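PDB 5OGX: cytochrome P450 reductase from Amycolatopsis methanolica 239, which transfers electrons from NADH, through FAD and a [2Fe-2S] cluster, to the P450 GcoA that O-demethylates lignin-derived aromatics such as guaiacol. Local coordinates for residues P127-V139 with G144-D156. Numbering follows the deposited sequence.
With FAD (flavin-adenine dinucleotide), chain B.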
ATOM      1  N   PRO A 127       0.909  16.414  12.630  1.00 26.47           N
ATOM      2  CA  PRO A 127       0.193  15.141  12.453  1.00 28.20           C
ATOM      3  C   PRO A 127      -0.176  14.914  10.997  1.00 29.41           C
ATOM      4  O   PRO A 127      -0.561  15.843  10.280  1.00 28.75           O
ATOM      5  CB  PRO A 127      -1.062  15.302  13.319  1.00 31.18           C
ATOM      6  CG  PRO A 127      -0.753  16.402  14.268  1.00 35.88           C
ATOM      7  CD  PRO A 127       0.266  17.294  13.627  1.00 33.77           C
ATOM      8  N   LEU A 128      -0.072  13.660  10.570  1.00 23.82           N
ATOM      9  CA  LEU A 128      -0.488  13.252   9.237  1.00 20.52           C
ATOM     10  C   LEU A 128      -1.851  12.578   9.313  1.00 26.30           C
ATOM     11  O   LEU A 128      -2.041  11.648  10.101  1.00 25.66           O
ATOM     12  CB  LEU A 128       0.530  12.297   8.624  1.00 21.09           C
ATOM     13  CG  LEU A 128       0.198  11.853   7.200  1.00 22.12           C
ATOM     14  CD1 LEU A 128       0.221  13.085   6.290  1.00 22.72           C
ATOM     15  CD2 LEU A 128       1.189  10.794   6.722  1.00 24.20           C
ATOM     16  N   ALA A 129      -2.794  13.052   8.503  1.00 23.34           N
ATOM     17  CA  ALA A 129      -4.085  12.387   8.353  1.00 23.99           C
ATOM     18  C   ALA A 129      -3.947  11.298   7.299  1.00 22.23           C
ATOM     19  O   ALA A 129      -3.510  11.583   6.184  1.00 20.35           O
ATOM     20  CB  ALA A 129      -5.165  13.385   7.936  1.00 23.81           C
ATOM     21  N   PHE A 130      -4.312  10.062   7.652  1.00 19.81           N
ATOM     22  CA  PHE A 130      -4.236   8.934   6.723  1.00 17.98           C
ATOM     23  C   PHE A 130      -5.160   7.824   7.209  1.00 18.49           C
ATOM     24  O   PHE A 130      -5.629   7.830   8.349  1.00 18.94           O
ATOM     25  CB  PHE A 130      -2.798   8.393   6.584  1.00 16.60           C
ATOM     26  CG  PHE A 130      -2.215   7.890   7.883  1.00 17.61           C
ATOM     27  CD1 PHE A 130      -1.517   8.756   8.714  1.00 22.40           C
ATOM     28  CD2 PHE A 130      -2.367   6.563   8.273  1.00 18.55           C
ATOM     29  CE1 PHE A 130      -0.981   8.322   9.928  1.00 25.81           C
ATOM     30  CE2 PHE A 130      -1.828   6.118   9.495  1.00 18.70           C
ATOM     31  CZ  PHE A 130      -1.140   7.007  10.316  1.00 22.46           C
ATOM     32  N   GLU A 131      -5.414   6.862   6.321  1.00 17.66           N
ATOM     33  CA  GLU A 131      -6.092   5.617   6.671  1.00 19.14           C
ATOM     34  C   GLU A 131      -5.044   4.532   6.845  1.00 21.62           C
ATOM     35  O   GLU A 131      -4.077   4.488   6.082  1.00 17.37           O
ATOM     36  CB  GLU A 131      -7.064   5.180   5.573  1.00 19.52           C
ATOM     37  CG  GLU A 131      -8.163   6.191   5.273  1.00 24.51           C
ATOM     38  CD  GLU A 131      -9.107   6.356   6.440  1.00 33.55           C
ATOM     39  OE1 GLU A 131      -9.479   5.337   7.067  1.00 35.57           O
ATOM     40  OE2 GLU A 131      -9.464   7.506   6.742  1.00 34.92           O
ATOM     41  N   ALA A 132      -5.231   3.659   7.844  1.00 17.54           N
ATOM     42  CA  ALA A 132      -4.305   2.539   8.001  1.00 16.27           C
ATOM     43  C   ALA A 132      -4.251   1.727   6.723  1.00 14.54           C
ATOM     44  O   ALA A 132      -5.291   1.433   6.129  1.00 18.11           O
ATOM     45  CB  ALA A 132      -4.734   1.651   9.169  1.00 19.18           C
ATOM     46  N   GLY A 133      -3.032   1.375   6.295  1.00 16.51           N
ATOM     47  CA  GLY A 133      -2.815   0.667   5.046  1.00 15.22           C
ATOM     48  C   GLY A 133      -2.308   1.546   3.919  1.00 16.28           C
ATOM     49  O   GLY A 133      -1.834   1.021   2.898  1.00 16.40           O
ATOM     50  N   GLN A 134      -2.415   2.861   4.071  1.00 14.80           N
ATOM     51  CA  GLN A 134      -1.847   3.753   3.075  1.00 15.45           C
ATOM     52  C   GLN A 134      -0.330   3.764   3.194  1.00 15.95           C
ATOM     53  O   GLN A 134       0.248   3.201   4.129  1.00 15.95           O
ATOM     54  CB  GLN A 134      -2.423   5.160   3.238  1.00 14.80           C
ATOM     55  CG  GLN A 134      -3.906   5.200   2.835  1.00 14.66           C
ATOM     56  CD  GLN A 134      -4.386   6.607   2.650  1.00 14.95           C
ATOM     57  OE1 GLN A 134      -4.583   7.327   3.616  1.00 16.82           O
ATOM     58  NE2 GLN A 134      -4.562   7.019   1.385  1.00 16.95           N
ATOM     59  N   TYR A 135       0.328   4.406   2.221  1.00 14.00           N
ATOM     60  CA  TYR A 135       1.779   4.389   2.165  1.00 14.08           C
ATOM     61  C   TYR A 135       2.310   5.800   1.968  1.00 14.59           C
ATOM     62  O   TYR A 135       1.557   6.742   1.704  1.00 16.23           O
ATOM     63  CB  TYR A 135       2.287   3.438   1.056  1.00 13.72           C
ATOM     64  CG  TYR A 135       2.150   3.946  -0.382  1.00 15.69           C
ATOM     65  CD1 TYR A 135       3.153   4.721  -0.956  1.00 18.47           C
ATOM     66  CD2 TYR A 135       1.054   3.600  -1.169  1.00 17.14           C
ATOM     67  CE1 TYR A 135       3.050   5.182  -2.270  1.00 20.46           C
ATOM     68  CE2 TYR A 135       0.945   4.070  -2.507  1.00 15.85           C
ATOM     69  CZ  TYR A 135       1.963   4.833  -3.035  1.00 15.73           C
ATOM     70  OH  TYR A 135       1.888   5.306  -4.355  1.00 20.00           O
ATOM     71  N   VAL A 136       3.629   5.936   2.126  1.00 15.46           N
ATOM     72  CA  VAL A 136       4.300   7.208   1.895  1.00 17.69           C
ATOM     73  C   VAL A 136       5.381   7.014   0.846  1.00 20.08           C
ATOM     74  O   VAL A 136       5.906   5.916   0.647  1.00 20.70           O
ATOM     75  CB  VAL A 136       4.904   7.813   3.176  1.00 20.11           C
ATOM     76  CG1 VAL A 136       3.799   8.171   4.159  1.00 20.90           C
ATOM     77  CG2 VAL A 136       5.938   6.863   3.801  1.00 18.57           C
ATOM     78  N   GLU A 137       5.692   8.101   0.151  1.00 16.94           N
ATOM     79  CA  GLU A 137       6.675   8.076  -0.922  1.00 15.56           C
ATOM     80  C   GLU A 137       7.936   8.787  -0.450  1.00 16.37           C
ATOM     81  O   GLU A 137       7.890   9.978  -0.110  1.00 20.53           O
ATOM     82  CB  GLU A 137       6.078   8.748  -2.157  1.00 18.93           C
ATOM     83  CG  GLU A 137       6.932   8.741  -3.390  1.00 22.02           C
ATOM     84  CD  GLU A 137       6.235   9.522  -4.483  1.00 27.37           C
ATOM     85  OE1 GLU A 137       6.810  10.508  -4.978  1.00 34.47           O
ATOM     86  OE2 GLU A 137       5.078   9.171  -4.801  1.00 29.67           O
ATOM     87  N   LEU A 138       9.053   8.059  -0.411  1.00 17.80           N
ATOM     88  CA  LEU A 138      10.333   8.629  -0.016  1.00 19.29           C
ATOM     89  C   LEU A 138      11.168   8.931  -1.252  1.00 22.64           C
ATOM     90  O   LEU A 138      11.061   8.256  -2.278  1.00 23.46           O
ATOM     91  CB  LEU A 138      11.117   7.678   0.899  1.00 19.86           C
ATOM     92  CG  LEU A 138      10.432   7.079   2.133  1.00 26.88           C
ATOM     93  CD1 LEU A 138      11.466   6.335   3.007  1.00 22.12           C
ATOM     94  CD2 LEU A 138       9.719   8.140   2.940  1.00 27.76           C
ATOM     95  N   VAL A 139      12.027   9.937  -1.132  1.00 20.59           N
ATOM     96  CA  VAL A 139      13.001  10.269  -2.168  1.00 21.85           C
ATOM     97  C   VAL A 139      14.388   9.928  -1.636  1.00 22.55           C
ATOM     98  O   VAL A 139      14.765  10.362  -0.539  1.00 23.78           O
ATOM     99  CB  VAL A 139      12.909  11.751  -2.572  1.00 23.94           C
ATOM    100  CG1 VAL A 139      13.886  12.050  -3.717  1.00 24.77           C
ATOM    101  CG2 VAL A 139      11.491  12.100  -2.975  1.00 25.97           C
ATOM    102  N   GLY A 144      17.504  10.924  -6.220  1.00 30.46           N
ATOM    103  CA  GLY A 144      16.276  11.332  -6.867  1.00 27.55           C
ATOM    104  C   GLY A 144      15.268  10.218  -7.069  1.00 25.05           C
ATOM    105  O   GLY A 144      14.101  10.502  -7.387  1.00 27.65           O
ATOM    106  N   ALA A 145      15.681   8.968  -6.897  1.00 24.17           N
ATOM    107  CA  ALA A 145      14.776   7.833  -7.008  1.00 20.92           C
ATOM    108  C   ALA A 145      13.640   7.954  -5.996  1.00 20.38           C
ATOM    109  O   ALA A 145      13.843   8.395  -4.865  1.00 24.87           O
ATOM    110  CB  ALA A 145      15.554   6.540  -6.776  1.00 23.37           C
ATOM    111  N   ARG A 146      12.437   7.548  -6.401  1.00 18.95           N
ATOM    112  CA  ARG A 146      11.261   7.602  -5.539  1.00 20.73           C
ATOM    113  C   ARG A 146      10.797   6.189  -5.232  1.00 21.48           C
ATOM    114  O   ARG A 146      10.679   5.366  -6.145  1.00 20.04           O
ATOM    115  CB  ARG A 146      10.135   8.391  -6.215  1.00 22.34           C
ATOM    116  CG  ARG A 146      10.646   9.693  -6.808  1.00 31.75           C
ATOM    117  CD  ARG A 146       9.537  10.545  -7.386  1.00 40.53           C
ATOM    118  NE  ARG A 146       8.842  11.284  -6.341  1.00 52.02           N
ATOM    119  CZ  ARG A 146       9.220  12.471  -5.871  1.00 50.86           C
ATOM    120  NH1 ARG A 146      10.299  13.081  -6.346  1.00 46.40           N
ATOM    121  NH2 ARG A 146       8.505  13.049  -4.915  1.00 54.77           N
ATOM    122  N   ARG A 147      10.536   5.908  -3.953  1.00 20.19           N
ATOM    123  CA  ARG A 147      10.156   4.568  -3.530  1.00 16.39           C
ATOM    124  C   ARG A 147       9.059   4.642  -2.480  1.00 17.51           C
ATOM    125  O   ARG A 147       9.028   5.561  -1.655  1.00 19.44           O
ATOM    126  CB  ARG A 147      11.352   3.778  -2.972  1.00 18.68           C
ATOM    127  CG  ARG A 147      12.509   3.638  -3.972  1.00 19.72           C
ATOM    128  CD  ARG A 147      12.164   2.699  -5.115  1.00 19.78           C
ATOM    129  NE  ARG A 147      13.350   2.383  -5.916  1.00 22.51           N
ATOM    130  CZ  ARG A 147      13.693   3.018  -7.031  1.00 20.57           C
ATOM    131  NH1 ARG A 147      12.946   4.024  -7.490  1.00 21.79           N
ATOM    132  NH2 ARG A 147      14.795   2.658  -7.685  1.00 22.73           N
ATOM    133  N   GLN A 148       8.150   3.674  -2.547  1.00 16.03           N
ATOM    134  CA  GLN A 148       6.976   3.603  -1.689  1.00 15.32           C
ATOM    135  C   GLN A 148       7.248   2.701  -0.493  1.00 14.49           C
ATOM    136  O   GLN A 148       7.795   1.606  -0.658  1.00 15.77           O
ATOM    137  CB  GLN A 148       5.806   3.016  -2.477  1.00 16.24           C
ATOM    138  CG  GLN A 148       5.547   3.685  -3.830  1.00 17.09           C
ATOM    139  CD  GLN A 148       6.323   3.088  -5.024  1.00 19.56           C
ATOM    140  OE1 GLN A 148       7.375   2.454  -4.880  1.00 18.80           O
ATOM    141  NE2 GLN A 148       5.791   3.311  -6.220  1.00 20.70           N
ATOM    142  N   TYR A 149       6.768   3.111   0.683  1.00 15.59           N
ATOM    143  CA  TYR A 149       6.847   2.273   1.884  1.00 16.33           C
ATOM    144  C   TYR A 149       5.527   2.375   2.627  1.00 17.56           C
ATOM    145  O   TYR A 149       5.064   3.476   2.945  1.00 15.91           O
ATOM    146  CB  TYR A 149       8.043   2.669   2.776  1.00 16.95           C
ATOM    147  CG  TYR A 149       9.300   2.337   2.026  1.00 17.41           C
ATOM    148  CD1 TYR A 149       9.696   1.019   1.865  1.00 15.85           C
ATOM    149  CD2 TYR A 149       9.998   3.318   1.341  1.00 17.10           C
ATOM    150  CE1 TYR A 149      10.817   0.690   1.098  1.00 17.46           C
ATOM    151  CE2 TYR A 149      11.113   3.003   0.574  1.00 21.08           C
ATOM    152  CZ  TYR A 149      11.504   1.695   0.444  1.00 20.65           C
ATOM    153  OH  TYR A 149      12.596   1.388  -0.336  1.00 21.94           O
ATOM    154  N   SER A 150       4.914   1.220   2.871  1.00 19.46           N
ATOM    155  CA  SER A 150       3.627   1.162   3.554  1.00 16.24           C
ATOM    156  C   SER A 150       3.757   1.573   5.014  1.00 17.34           C
ATOM    157  O   SER A 150       4.759   1.283   5.674  1.00 19.02           O
ATOM    158  CB  SER A 150       3.078  -0.265   3.509  1.00 18.46           C
ATOM    159  OG  SER A 150       2.897  -0.710   2.187  1.00 21.14           O
ATOM    160  N   LEU A 151       2.704   2.213   5.526  1.00 16.19           N
ATOM    161  CA  LEU A 151       2.624   2.524   6.948  1.00 16.53           C
ATOM    162  C   LEU A 151       2.144   1.302   7.713  1.00 17.15           C
ATOM    163  O   LEU A 151       1.162   0.664   7.325  1.00 18.07           O
ATOM    164  CB  LEU A 151       1.680   3.706   7.188  1.00 19.98           C
ATOM    165  CG  LEU A 151       2.094   5.032   6.531  1.00 17.54           C
ATOM    166  CD1 LEU A 151       1.062   6.095   6.856  1.00 19.14           C
ATOM    167  CD2 LEU A 151       3.476   5.479   7.026  1.00 18.97           C
ATOM    168  N   ALA A 152       2.837   0.978   8.803  1.00 17.07           N
ATOM    169  CA  ALA A 152       2.317  -0.004   9.750  1.00 16.40           C
ATOM    170  C   ALA A 152       1.370   0.627  10.762  1.00 17.91           C
ATOM    171  O   ALA A 152       0.780  -0.093  11.588  1.00 22.51           O
ATOM    172  CB  ALA A 152       3.485  -0.694  10.482  1.00 22.17           C
ATOM    173  N   ASN A 153       1.209   1.946  10.706  1.00 20.12           N
ATOM    174  CA  ASN A 153       0.507   2.725  11.726  1.00 21.21           C
ATOM    175  C   ASN A 153      -0.991   2.496  11.727  1.00 21.77           C
ATOM    176  O   ASN A 153      -1.620   2.326  10.680  1.00 21.75           O
ATOM    177  CB  ASN A 153       0.692   4.217  11.482  1.00 20.98           C
ATOM    178  CG  ASN A 153       2.124   4.631  11.499  1.00 22.50           C
ATOM    179  OD1 ASN A 153       2.944   4.143  10.716  1.00 23.47           O
ATOM    180  ND2 ASN A 153       2.443   5.542  12.390  1.00 25.00           N
ATOM    181  N   THR A 154      -1.578   2.606  12.918  1.00 21.30           N
ATOM    182  CA  THR A 154      -2.985   2.966  12.972  1.00 21.67           C
ATOM    183  C   THR A 154      -3.105   4.486  12.889  1.00 22.50           C
ATOM    184  O   THR A 154      -2.136   5.221  13.098  1.00 23.70           O
ATOM    185  CB  THR A 154      -3.647   2.433  14.246  1.00 23.31           C
ATOM    186  OG1 THR A 154      -2.856   2.788  15.384  1.00 26.10           O
ATOM    187  CG2 THR A 154      -3.755   0.914  14.187  1.00 25.11           C
ATOM    188  N   ALA A 155      -4.303   4.955  12.539  1.00 22.75           N
ATOM    189  CA  ALA A 155      -4.474   6.365  12.200  1.00 21.09           C
ATOM    190  C   ALA A 155      -4.236   7.284  13.390  1.00 25.60           C
ATOM    191  O   ALA A 155      -3.920   8.465  13.194  1.00 28.69           O
ATOM    192  CB  ALA A 155      -5.873   6.602  11.623  1.00 24.69           C
ATOM    193  N   ASP A 156      -4.365   6.771  14.613  1.00 25.66           N
ATOM    194  CA  ASP A 156      -4.093   7.575  15.794  1.00 29.33           C
ATOM    195  C   ASP A 156      -2.601   7.765  16.037  1.00 29.78           C
ATOM    196  O   ASP A 156      -2.217   8.676  16.782  1.00 34.59           O
ATOM    197  CB  ASP A 156      -4.727   6.922  17.022  1.00 31.67           C
ATOM    198  CG  ASP A 156      -4.165   5.544  17.283  1.00 34.91           C
ATOM    199  OD1 ASP A 156      -4.349   4.665  16.420  1.00 31.51           O
ATOM    200  OD2 ASP A 156      -3.497   5.345  18.319  1.00 36.90           O
TER
HETATM  201  PA  FAD B 401      15.820  -1.018  -6.909  1.00 24.50           P
HETATM  202  O1A FAD B 401      17.098  -0.242  -7.112  1.00 26.14           O
HETATM  203  O2A FAD B 401      14.596  -0.353  -7.491  1.00 25.24           O
HETATM  204  O5B FAD B 401      15.941  -2.526  -7.567  1.00 30.05           O
HETATM  205  C5B FAD B 401      17.210  -3.134  -7.668  1.00 38.67           C
HETATM  206  C4B FAD B 401      17.054  -4.384  -8.582  1.00 38.27           C
HETATM  207  O4B FAD B 401      16.401  -5.315  -7.941  1.00 37.13           O
HETATM  208  C3B FAD B 401      16.192  -4.041  -9.809  1.00 37.85           C
HETATM  209  O3B FAD B 401      16.659  -4.728 -10.882  1.00 41.77           O
HETATM  210  C2B FAD B 401      14.768  -4.495  -9.405  1.00 37.04           C
HETATM  211  O2B FAD B 401      13.919  -4.776 -10.602  1.00 38.16           O
HETATM  212  C1B FAD B 401      14.974  -5.550  -8.662  1.00 36.67           C
HETATM  213  N9A FAD B 401      14.037  -5.638  -7.572  1.00 39.76           N
HETATM  214  C8A FAD B 401      13.291  -4.641  -7.078  1.00 38.28           C
HETATM  215  N7A FAD B 401      12.580  -5.130  -6.053  1.00 35.07           N
HETATM  216  C5A FAD B 401      12.904  -6.429  -5.913  1.00 39.77           C
HETATM  217  C6A FAD B 401      12.470  -7.383  -5.024  1.00 42.04           C
HETATM  218  N6A FAD B 401      11.549  -7.484  -3.906  1.00 39.40           N
HETATM  219  N1A FAD B 401      12.952  -8.617  -5.087  1.00 44.55           N
HETATM  220  C2A FAD B 401      13.870  -8.941  -6.032  1.00 44.12           C
HETATM  221  N3A FAD B 401      14.305  -8.004  -6.912  1.00 40.84           N
HETATM  222  C4A FAD B 401      13.810  -6.745  -6.842  1.00 40.02           C
HETATM  223  N1  FAD B 401       9.119  -2.381   0.171  1.00 16.86           N
HETATM  224  C2  FAD B 401       9.364  -2.653   1.582  1.00 18.20           C
HETATM  225  O2  FAD B 401      10.381  -3.155   1.925  1.00 22.83           O
HETATM  226  N3  FAD B 401       8.347  -2.277   2.575  1.00 16.94           N
HETATM  227  C4  FAD B 401       7.100  -1.672   2.222  1.00 18.76           C
HETATM  228  O4  FAD B 401       6.297  -1.397   3.050  1.00 19.96           O
HETATM  229  C4X FAD B 401       6.865  -1.428   0.766  1.00 14.36           C
HETATM  230  N5  FAD B 401       5.641  -0.797   0.376  1.00 15.91           N
HETATM  231  C5X FAD B 401       5.421  -0.579  -1.051  1.00 15.95           C
HETATM  232  C6  FAD B 401       4.199  -0.022  -1.440  1.00 15.55           C
HETATM  233  C7  FAD B 401       4.006   0.183  -2.808  1.00 15.55           C
HETATM  234  C7M FAD B 401       2.635   0.815  -3.049  1.00 18.42           C
HETATM  235  C8  FAD B 401       4.985  -0.151  -3.741  1.00 16.15           C
HETATM  236  C8M FAD B 401       4.687   0.122  -5.210  1.00 15.34           C
HETATM  237  C9  FAD B 401       6.194  -0.716  -3.350  1.00 18.34           C
HETATM  238  C9A FAD B 401       6.395  -0.932  -2.001  1.00 16.19           C
HETATM  239  N10 FAD B 401       7.680  -1.529  -1.598  1.00 15.24           N
HETATM  240  C10 FAD B 401       7.874  -1.780  -0.210  1.00 14.70           C
HETATM  241  C1' FAD B 401       8.735  -1.825  -2.583  1.00 17.41           C
HETATM  242  C2' FAD B 401       9.691  -0.567  -2.425  1.00 18.65           C
HETATM  243  O2' FAD B 401       9.085   0.668  -2.779  1.00 18.72           O
HETATM  244  C3' FAD B 401      10.997  -0.655  -3.247  1.00 20.78           C
HETATM  245  O3' FAD B 401      10.662  -1.034  -4.551  1.00 19.97           O
HETATM  246  C4' FAD B 401      11.972  -1.687  -2.649  1.00 20.99           C
HETATM  247  O4' FAD B 401      12.367  -1.283  -1.365  1.00 20.34           O
HETATM  248  C5' FAD B 401      13.229  -1.841  -3.531  1.00 21.87           C
HETATM  249  O5' FAD B 401      13.717  -0.557  -3.872  1.00 21.66           O
HETATM  250  P   FAD B 401      15.323  -0.358  -4.139  1.00 22.20           P
HETATM  251  O1P FAD B 401      15.532   1.056  -4.608  1.00 23.28           O
HETATM  252  O2P FAD B 401      16.133  -0.792  -2.939  1.00 24.67           O
HETATM  253  O3P FAD B 401      15.666  -1.421  -5.337  1.00 22.00           O
HETATM  254  O   HOH W   1      -4.171  10.112  10.875  1.00 26.15           O
HETATM  255  O   HOH W   2      -1.264   1.030   8.477  1.00 21.12           O
HETATM  256  O   HOH W   3       0.471   0.251   1.503  1.00 21.21           O
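Strands 135-139 and 146-150 pair as an antiparallel beta hairpin at one end of the FAD-binding domain's sheet, with Val-136/Tyr-149 and Leu-138/Arg-147 as hydrogen-bonded pairs. Val-136 N donates a nearly straight hydrogen bond to Tyr-149 O (3.0 Å, 174°), and Leu-151 N donates another to Gln-134 O, one step past the strands. Glu-137, extended with CG anti to the backbone N (chi1 -177°), brings OE1 to Arg-146 NE at 2.6 Å, a salt bridge in the guanidinium plane; the perpendicular carboxylate is met on its anti side but well out of its plane. Val-139 CG2 lies over one guanidinium face, toward its rim, and Glu-137 OE2 bonds Asn-38. Leu-151 CD1 sits over the Phe-130 ring, 3.8 Å from its centroid and 13° off the normal. Gln-148 CG packs 3.3 Å from Tyr-135 CE1; FAD C7M lies off-centre over a Tyr-135 ring face, 3.7 Å from CE2. Gln-148 NE2 hydrogen-bonds to O of cluster-binding Cys-37, so the hairpin touches both cofactor sites. Strand 146-150 grips FAD: Arg-147 NE bonds phosphate O1P (2.9 Å), Tyr-149 OH bonds O4', and Ser-150 N donates to O4 (3.0 Å). Arg-147 to Ser-150 match the RxYS flavin-binding motif of the ferredoxin-NADP+ reductase family.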